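Local coordinates for protein trichothecene 3-O-acetyltransferase (Gibberella zeae, PDB 2RKV) that probably acetylates the 3-hydroxyl of trichothecene mycotoxins such as T-2 toxin, using acetyl coenzyme A as donor, as a member of the BAHD acyltransferase superfamily, at residues G11-G15 against K360-L365; V208-I212 against N311-N316. All coordinates share one frame; numbering follows the deposited sequence. Where two conformers were deposited one is given.

Contact 1 of 2, residues G11-G15 against K360-L365. With ZBA (12,13-Epoxytrichothec-9-ene-3,4,8,15-tetrol-4,15-diacetate-8-isovalerate), chain D.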
loop_
_atom_site.group_PDB
_atom_site.type_symbol
_atom_site.label_atom_id
_atom_site.label_comp_id
_atom_site.label_asym_id
_atom_site.label_seq_id
_atom_site.Cartn_x
_atom_site.Cartn_y
_atom_site.Cartn_z
ATOM N N GLY A 11 -6.052 -12.975 -2.611
ATOM C CA GLY A 11 -4.926 -12.671 -3.499
ATOM C C GLY A 11 -5.111 -13.189 -4.919
ATOM O O GLY A 11 -4.259 -12.965 -5.792
ATOM N N GLN A 12 -6.209 -13.906 -5.156
ATOM C CA GLN A 12 -6.526 -14.350 -6.503
ATOM C C GLN A 12 -7.276 -13.239 -7.265
ATOM O O GLN A 12 -7.623 -13.431 -8.421
ATOM C CB GLN A 12 -7.328 -15.666 -6.499
ATOM C CG GLN A 12 -6.766 -16.794 -5.599
ATOM C CD GLN A 12 -5.583 -17.563 -6.209
ATOM O OE1 GLN A 12 -5.241 -17.397 -7.380
ATOM N NE2 GLN A 12 -4.964 -18.422 -5.398
ATOM N N LEU A 13 -7.528 -12.097 -6.610
ATOM C CA LEU A 13 -8.101 -10.906 -7.279
ATOM C C LEU A 13 -7.229 -10.521 -8.474
ATOM O O LEU A 13 -6.008 -10.347 -8.320
ATOM C CB LEU A 13 -8.214 -9.715 -6.315
ATOM C CG LEU A 13 -9.353 -9.712 -5.289
ATOM C CD1 LEU A 13 -9.078 -8.737 -4.144
ATOM C CD2 LEU A 13 -10.676 -9.394 -5.965
ATOM N N PRO A 14 -7.837 -10.411 -9.677
ATOM C CA PRO A 14 -7.090 -10.111 -10.911
ATOM C C PRO A 14 -6.211 -8.859 -10.832
ATOM O O PRO A 14 -5.102 -8.847 -11.380
ATOM C CB PRO A 14 -8.203 -9.893 -11.942
ATOM C CG PRO A 14 -9.317 -10.734 -11.452
ATOM C CD PRO A 14 -9.277 -10.598 -9.951
ATOM N N GLY A 15 -6.709 -7.818 -10.166
ATOM C CA GLY A 15 -5.972 -6.563 -10.015
ATOM C C GLY A 15 -4.687 -6.733 -9.225
ATOM O O GLY A 15 -3.641 -6.197 -9.603
ATOM N N LYS A 360 -12.851 -15.139 -12.052
ATOM C CA LYS A 360 -12.737 -14.056 -11.072
ATOM C C LYS A 360 -12.589 -12.675 -11.715
ATOM O O LYS A 360 -12.390 -11.684 -11.017
ATOM C CB LYS A 360 -11.576 -14.333 -10.109
ATOM C CG LYS A 360 -11.794 -15.579 -9.257
ATOM C CD LYS A 360 -10.524 -15.970 -8.484
ATOM C CE LYS A 360 -10.782 -17.112 -7.515
ATOM N NZ LYS A 360 -11.346 -18.328 -8.178
ATOM N N SER A 361 -12.731 -12.615 -13.040
ATOM C CA SER A 361 -12.428 -11.396 -13.801
ATOM C C SER A 361 -13.352 -10.198 -13.497
ATOM O O SER A 361 -12.988 -9.051 -13.787
ATOM C CB SER A 361 -12.436 -11.684 -15.303
ATOM O OG SER A 361 -13.738 -12.045 -15.731
ATOM N N ASN A 362 -14.523 -10.461 -12.922
ATOM C CA ASN A 362 -15.480 -9.387 -12.592
ATOM C C ASN A 362 -15.297 -8.786 -11.201
ATOM O O ASN A 362 -15.963 -7.807 -10.855
ATOM C CB ASN A 362 -16.929 -9.872 -12.715
ATOM C CG ASN A 362 -17.314 -10.245 -14.134
ATOM O OD1 ASN A 362 -16.841 -9.651 -15.108
ATOM N ND2 ASN A 362 -18.190 -11.236 -14.253
ATOM N N VAL A 363 -14.414 -9.377 -10.402
ATOM C CA VAL A 363 -14.222 -8.937 -9.024
ATOM C C VAL A 363 -13.121 -7.875 -8.938
ATOM O O VAL A 363 -12.005 -8.050 -9.464
ATOM C CB VAL A 363 -13.932 -10.130 -8.076
ATOM C CG1 VAL A 363 -13.942 -9.676 -6.624
ATOM C CG2 VAL A 363 -14.957 -11.255 -8.289
ATOM N N SER A 364 -13.443 -6.765 -8.276
ATOM C CA SER A 364 -12.494 -5.673 -8.116
ATOM C C SER A 364 -12.813 -4.920 -6.842
ATOM O O SER A 364 -13.975 -4.616 -6.571
ATOM C CB SER A 364 -12.557 -4.714 -9.305
ATOM O OG SER A 364 -11.728 -3.586 -9.077
ATOM N N LEU A 365 -11.774 -4.627 -6.068
ATOM C CA LEU A 365 -11.919 -3.822 -4.851
ATOM C C LEU A 365 -12.405 -2.398 -5.141
ATOM O O LEU A 365 -12.850 -1.690 -4.230
ATOM C CB LEU A 365 -10.596 -3.781 -4.083
ATOM C CG LEU A 365 -10.149 -5.122 -3.490
ATOM C CD1 LEU A 365 -8.659 -5.098 -3.167
ATOM C CD2 LEU A 365 -10.977 -5.497 -2.257
HETATM O O18 ZBA D . -5.913 1.173 -8.787
HETATM C C44 ZBA D . -5.334 0.193 -9.026
HETATM C C45 ZBA D . -5.452 -0.616 -10.266
HETATM C C46 ZBA D . -4.304 -0.427 -11.145
HETATM C C48 ZBA D . -4.175 0.959 -11.516
HETATM C C47 ZBA D . -4.338 -1.102 -12.482
HETATM O O17 ZBA D . -4.432 -0.304 -8.173
HETATM C C31 ZBA D . -4.005 0.439 -7.021
HETATM C C30 ZBA D . -4.921 0.248 -5.859
HETATM C C32 ZBA D . -2.600 0.028 -6.784
HETATM C C39 ZBA D . -1.656 0.367 -7.915
HETATM C C33 ZBA D . -2.245 -0.602 -5.707
HETATM C C34 ZBA D . -3.160 -0.952 -4.597
HETATM O O10 ZBA D . -2.955 0.086 -3.618
HETATM C C29 ZBA D . -4.651 -0.978 -4.986
HETATM C C38 ZBA D . -4.912 -2.246 -5.791
HETATM O O12 ZBA D . -6.007 -2.057 -6.673
HETATM C C40 ZBA D . -6.878 -3.024 -6.910
HETATM C C41 ZBA D . -7.919 -2.556 -7.900
HETATM O O13 ZBA D . -6.896 -4.060 -6.443
HETATM C C28 ZBA D . -5.532 -0.982 -3.666
HETATM C C37 ZBA D . -7.041 -1.169 -3.921
HETATM C C35 ZBA D . -5.203 0.302 -2.916
HETATM C C25 ZBA D . -3.796 0.070 -2.502
HETATM C C36 ZBA D . -5.942 1.531 -2.848
HETATM O O11 ZBA D . -6.093 0.576 -1.825
HETATM C C27 ZBA D . -4.955 -2.020 -2.647
HETATM C C26 ZBA D . -3.887 -1.280 -1.863
HETATM O O16 ZBA D . -2.658 -1.950 -1.839
HETATM O O14 ZBA D . -6.029 -2.317 -1.748
HETATM C C42 ZBA D . -6.192 -3.440 -1.061
HETATM O O15 ZBA D . -7.112 -3.615 -0.329
HETATM C C43 ZBA D . -5.103 -4.355 -1.280
HETATM O O HOH W 1 -9.357 -6.983 -9.271
#
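No direct hydrogen bond joins residues 11-15 to 360-365; one water does the polar work, taking the N-H of Gly-15 at 2.9 Å from its N and giving a proton to Val-363 O. The rest is mostly apolar packing, tightest where Leu-13 CD2 meets Val-363 CG1 at 3.3 Å, closer than usual van der Waals contact. Leu-13 suits this place because its fork serves two neighbours: CD2 goes to the valine, while CD1 lies 3.8 Å from CD1 of Leu-365, and both pairs of side chains cross at about a right angle. Val-363 reaches the leucine with the branch anti to its own backbone N (chi1 -172°). Pro-14, which has no N-H to satisfy, lays its ring against the type I turn 360-363, with CG 3.2 Å from Lys-360 O, the carbonyl that also accepts the Val-363 N-H closing the turn. Lys-360 contributes its aliphatic stem, CD lying 3.8 Å from Gln-12 CB, and its ammonium group bonds instead to the carbonyls of Leu-354 and Asn-357. Leu-365 CD1 also lines the T-2 toxin pocket, 3.6 Å from the ligand's O15. Helix 340-356 backs the contact through Leu-350, Tyr-353 and Leu-354, strand 310-318 meets Leu-365, and Gln-12 OE1 accepts from Ser-73 N on strand 72-76.

Contact 2 of 2, residues V208-I212 against N311-N316; sequences VDHQI and NMTYHN. With ZBA (12,13-Epoxytrichothec-9-ene-3,4,8,15-tetrol-4,15-diacetate-8-isovalerate), chain D.
Strand 310-318, an outermost strand of the seven-stranded mixed sheet, carries part of the T-2 toxin pocket, and the loop 208-212 packs on it through Gln-211 and His-210. The Gln-211 amide is the polar centre. Its chain runs extended beyond CG (chi2 -180°) and brings NE2 between two acceptors: Asn-311 OD1 at 2.8 Å, with an N-H...O angle of 146°, and Tyr-314 OH at 3.0 Å. A tyrosine suits this place because its hydroxyl, accepting from Gln-211, is also hydrogen-bonded to the Leu-365 carbonyl, which can only accept. Both acceptors lie in or near the plane of the glutamine amide, as its two N-H bonds require, and the Asn-311 amide is nearly coplanar with it, whereas the tyrosine ring stands almost perpendicular. Asn-311 OD1 also takes the Met-312 N-H, tilted from the carbonyl plane; this donor identifies OD1 as oxygen and hence its glutamine partner as NE2. A water bridges Gln-211 OE1 and Asn-311 ND2. The alternation of a beta strand sets Met-312, Tyr-314 and Asn-316 on the face toward the loop, although the methionine chain, in the conformer given, bends away toward the toxin. A type II turn, 208-211, presents His-210 at its third position with positive phi (69°). From there its CB sits over the centre of one face of the Tyr-314 ring, a CH-pi contact 3.8 Å from the centroid, while the two rings meet obliquely. His-210 ND1 is hydrogen-bonded to OD2 of Asp-368, which steadies the imidazole while its CD2 rests 3.5 Å from Tyr-314 CB; CE1 comes 3.3 Å from Asn-316 ND2, whose hydrogen-bond partner is Glu-288 on strand 286-294.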
loop_
_atom_site.group_PDB
_atom_site.type_symbol
_atom_site.label_atom_id
_atom_site.label_comp_id
_atom_site.label_asym_id
_atom_site.label_seq_id
_atom_site.Cartn_x
_atom_site.Cartn_y
_atom_site.Cartn_z
ATOM N N VAL A 208 -20.415 -8.332 -0.758
ATOM C CA VAL A 208 -19.633 -7.982 -1.947
ATOM C C VAL A 208 -20.161 -6.741 -2.683
ATOM O O VAL A 208 -19.829 -6.498 -3.855
ATOM C CB VAL A 208 -19.498 -9.190 -2.885
ATOM C CG2 VAL A 208 -18.719 -10.327 -2.296
ATOM N N ASP A 209 -20.970 -5.940 -1.989
ATOM C CA ASP A 209 -21.398 -4.655 -2.529
ATOM C C ASP A 209 -20.145 -3.879 -2.947
ATOM O O ASP A 209 -19.136 -3.898 -2.231
ATOM C CB ASP A 209 -22.147 -3.843 -1.460
ATOM C CG ASP A 209 -23.614 -4.258 -1.296
ATOM O OD1 ASP A 209 -24.123 -5.125 -2.042
ATOM O OD2 ASP A 209 -24.268 -3.682 -0.397
ATOM N N HIS A 210 -20.206 -3.207 -4.100
ATOM C CA HIS A 210 -19.107 -2.364 -4.607
ATOM C C HIS A 210 -17.874 -3.153 -5.052
ATOM O O HIS A 210 -16.824 -2.557 -5.319
ATOM C CB HIS A 210 -18.674 -1.305 -3.583
ATOM C CG HIS A 210 -19.814 -0.630 -2.891
ATOM N ND1 HIS A 210 -20.688 0.207 -3.548
ATOM C CD2 HIS A 210 -20.225 -0.670 -1.601
ATOM C CE1 HIS A 210 -21.589 0.655 -2.693
ATOM N NE2 HIS A 210 -21.332 0.140 -1.506
ATOM N N GLN A 211 -17.999 -4.478 -5.148
ATOM C CA GLN A 211 -16.827 -5.313 -5.469
ATOM C C GLN A 211 -16.977 -6.204 -6.699
ATOM O O GLN A 211 -16.043 -6.916 -7.074
ATOM C CB GLN A 211 -16.401 -6.130 -4.250
ATOM C CG GLN A 211 -16.002 -5.234 -3.079
ATOM C CD GLN A 211 -15.570 -6.006 -1.856
ATOM O OE1 GLN A 211 -16.124 -7.060 -1.542
ATOM N NE2 GLN A 211 -14.577 -5.469 -1.142
ATOM N N ILE A 212 -18.148 -6.163 -7.327
ATOM C CA ILE A 212 -18.371 -6.912 -8.551
ATOM C C ILE A 212 -18.751 -5.932 -9.657
ATOM O O ILE A 212 -19.722 -5.180 -9.528
ATOM C CB ILE A 212 -19.445 -8.010 -8.375
ATOM C CG1 ILE A 212 -19.057 -8.957 -7.232
ATOM C CG2 ILE A 212 -19.614 -8.805 -9.684
ATOM C CD1 ILE A 212 -20.170 -9.887 -6.798
ATOM N N ASN A 311 -9.264 -5.905 3.049
ATOM C CA ASN A 311 -10.494 -5.579 2.362
ATOM C C ASN A 311 -10.551 -4.063 2.226
ATOM O O ASN A 311 -9.564 -3.369 2.518
ATOM C CB ASN A 311 -11.686 -6.127 3.149
ATOM C CG ASN A 311 -12.893 -6.422 2.266
ATOM O OD1 ASN A 311 -13.005 -5.907 1.143
ATOM N ND2 ASN A 311 -13.793 -7.266 2.763
ATOM N N MET A 312 -11.683 -3.552 1.755
ATOM C CA MET A 312 -11.963 -2.121 1.734
ATOM C C MET A 312 -13.226 -1.860 2.543
ATOM O O MET A 312 -14.056 -2.763 2.704
ATOM C CB MET A 312 -12.216 -1.632 0.303
ATOM C CG MET A 312 -11.187 -2.061 -0.737
ATOM S SD MET A 312 -9.579 -1.292 -0.508
ATOM C CE MET A 312 -9.951 0.403 -0.922
ATOM N N THR A 313 -13.373 -0.633 3.029
ATOM C CA THR A 313 -14.680 -0.152 3.471
ATOM C C THR A 313 -15.111 0.894 2.437
ATOM O O THR A 313 -14.276 1.591 1.846
ATOM C CB THR A 313 -14.688 0.417 4.914
ATOM O OG1 THR A 313 -13.776 1.514 5.016
ATOM C CG2 THR A 313 -14.328 -0.667 5.938
ATOM N N TYR A 314 -16.420 0.983 2.206
ATOM C CA TYR A 314 -16.972 1.864 1.176
ATOM C C TYR A 314 -17.935 2.840 1.815
ATOM O O TYR A 314 -18.727 2.462 2.682
ATOM C CB TYR A 314 -17.688 1.057 0.084
ATOM C CG TYR A 314 -16.768 0.039 -0.557
ATOM C CD1 TYR A 314 -16.744 -1.281 -0.109
ATOM C CD2 TYR A 314 -15.886 0.412 -1.576
ATOM C CE1 TYR A 314 -15.865 -2.215 -0.664
ATOM C CE2 TYR A 314 -15.012 -0.514 -2.142
ATOM C CZ TYR A 314 -15.001 -1.816 -1.678
ATOM O OH TYR A 314 -14.136 -2.733 -2.239
ATOM N N HIS A 315 -17.860 4.087 1.367
ATOM C CA HIS A 315 -18.616 5.185 1.967
ATOM C C HIS A 315 -19.154 6.051 0.844
ATOM O O HIS A 315 -18.390 6.672 0.111
ATOM C CB HIS A 315 -17.717 5.977 2.920
ATOM C CG HIS A 315 -16.985 5.110 3.899
ATOM N ND1 HIS A 315 -15.806 4.464 3.588
ATOM C CD2 HIS A 315 -17.290 4.748 5.166
ATOM C CE1 HIS A 315 -15.405 3.760 4.635
ATOM N NE2 HIS A 315 -16.291 3.907 5.602
ATOM N N ASN A 316 -20.476 6.055 0.698
ATOM C CA ASN A 316 -21.125 6.742 -0.413
ATOM C C ASN A 316 -21.911 7.953 0.057
ATOM O O ASN A 316 -22.672 7.882 1.027
ATOM C CB ASN A 316 -22.014 5.770 -1.187
ATOM C CG ASN A 316 -21.206 4.737 -1.941
ATOM O OD1 ASN A 316 -20.760 4.985 -3.054
ATOM N ND2 ASN A 316 -20.992 3.583 -1.323
HETATM O O18 ZBA D . -5.913 1.173 -8.787
HETATM C C44 ZBA D . -5.334 0.193 -9.026
HETATM C C45 ZBA D . -5.452 -0.616 -10.266
HETATM C C46 ZBA D . -4.304 -0.427 -11.145
HETATM C C48 ZBA D . -4.175 0.959 -11.516
HETATM C C47 ZBA D . -4.338 -1.102 -12.482
HETATM O O17 ZBA D . -4.432 -0.304 -8.173
HETATM C C31 ZBA D . -4.005 0.439 -7.021
HETATM C C30 ZBA D . -4.921 0.248 -5.859
HETATM C C32 ZBA D . -2.600 0.028 -6.784
HETATM C C39 ZBA D . -1.656 0.367 -7.915
HETATM C C33 ZBA D . -2.245 -0.602 -5.707
HETATM C C34 ZBA D . -3.160 -0.952 -4.597
HETATM O O10 ZBA D . -2.955 0.086 -3.618
HETATM C C29 ZBA D . -4.651 -0.978 -4.986
HETATM C C38 ZBA D . -4.912 -2.246 -5.791
HETATM O O12 ZBA D . -6.007 -2.057 -6.673
HETATM C C40 ZBA D . -6.878 -3.024 -6.910
HETATM C C41 ZBA D . -7.919 -2.556 -7.900
HETATM O O13 ZBA D . -6.896 -4.060 -6.443
HETATM C C28 ZBA D . -5.532 -0.982 -3.666
HETATM C C37 ZBA D . -7.041 -1.169 -3.921
HETATM C C35 ZBA D . -5.203 0.302 -2.916
HETATM C C25 ZBA D . -3.796 0.070 -2.502
HETATM C C36 ZBA D . -5.942 1.531 -2.848
HETATM O O11 ZBA D . -6.093 0.576 -1.825
HETATM C C27 ZBA D . -4.955 -2.020 -2.647
HETATM C C26 ZBA D . -3.887 -1.280 -1.863
HETATM O O16 ZBA D . -2.658 -1.950 -1.839
HETATM O O14 ZBA D . -6.029 -2.317 -1.748
HETATM C C42 ZBA D . -6.192 -3.440 -1.061
HETATM O O15 ZBA D . -7.112 -3.615 -0.329
HETATM C C43 ZBA D . -5.103 -4.355 -1.280
HETATM O O HOH W 2 -16.114 -7.579 1.204
#

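Overall arrangement
From the N terminus the chain passes strand 5-6 and enters the loop with 11-15, whose partner, 360-365, comes 345 residues later, after helix 340-356. Contact 1 thus closes a very long loop, and contact 2 closes a shorter one within it, from 208-212 to strand 310-318. The two meet in space, their centres 13 Å apart: Tyr-314 OH lies 2.6 Å from Leu-365 O, a probable hydrogen bond, and Ser-364 N is similarly paired with Gln-211 O. The segment 360-365 therefore joins the N-terminal loop to the 208-212 loop and to strand 310-318, on which 208-212 also packs directly, beside the toxin that each contact touches.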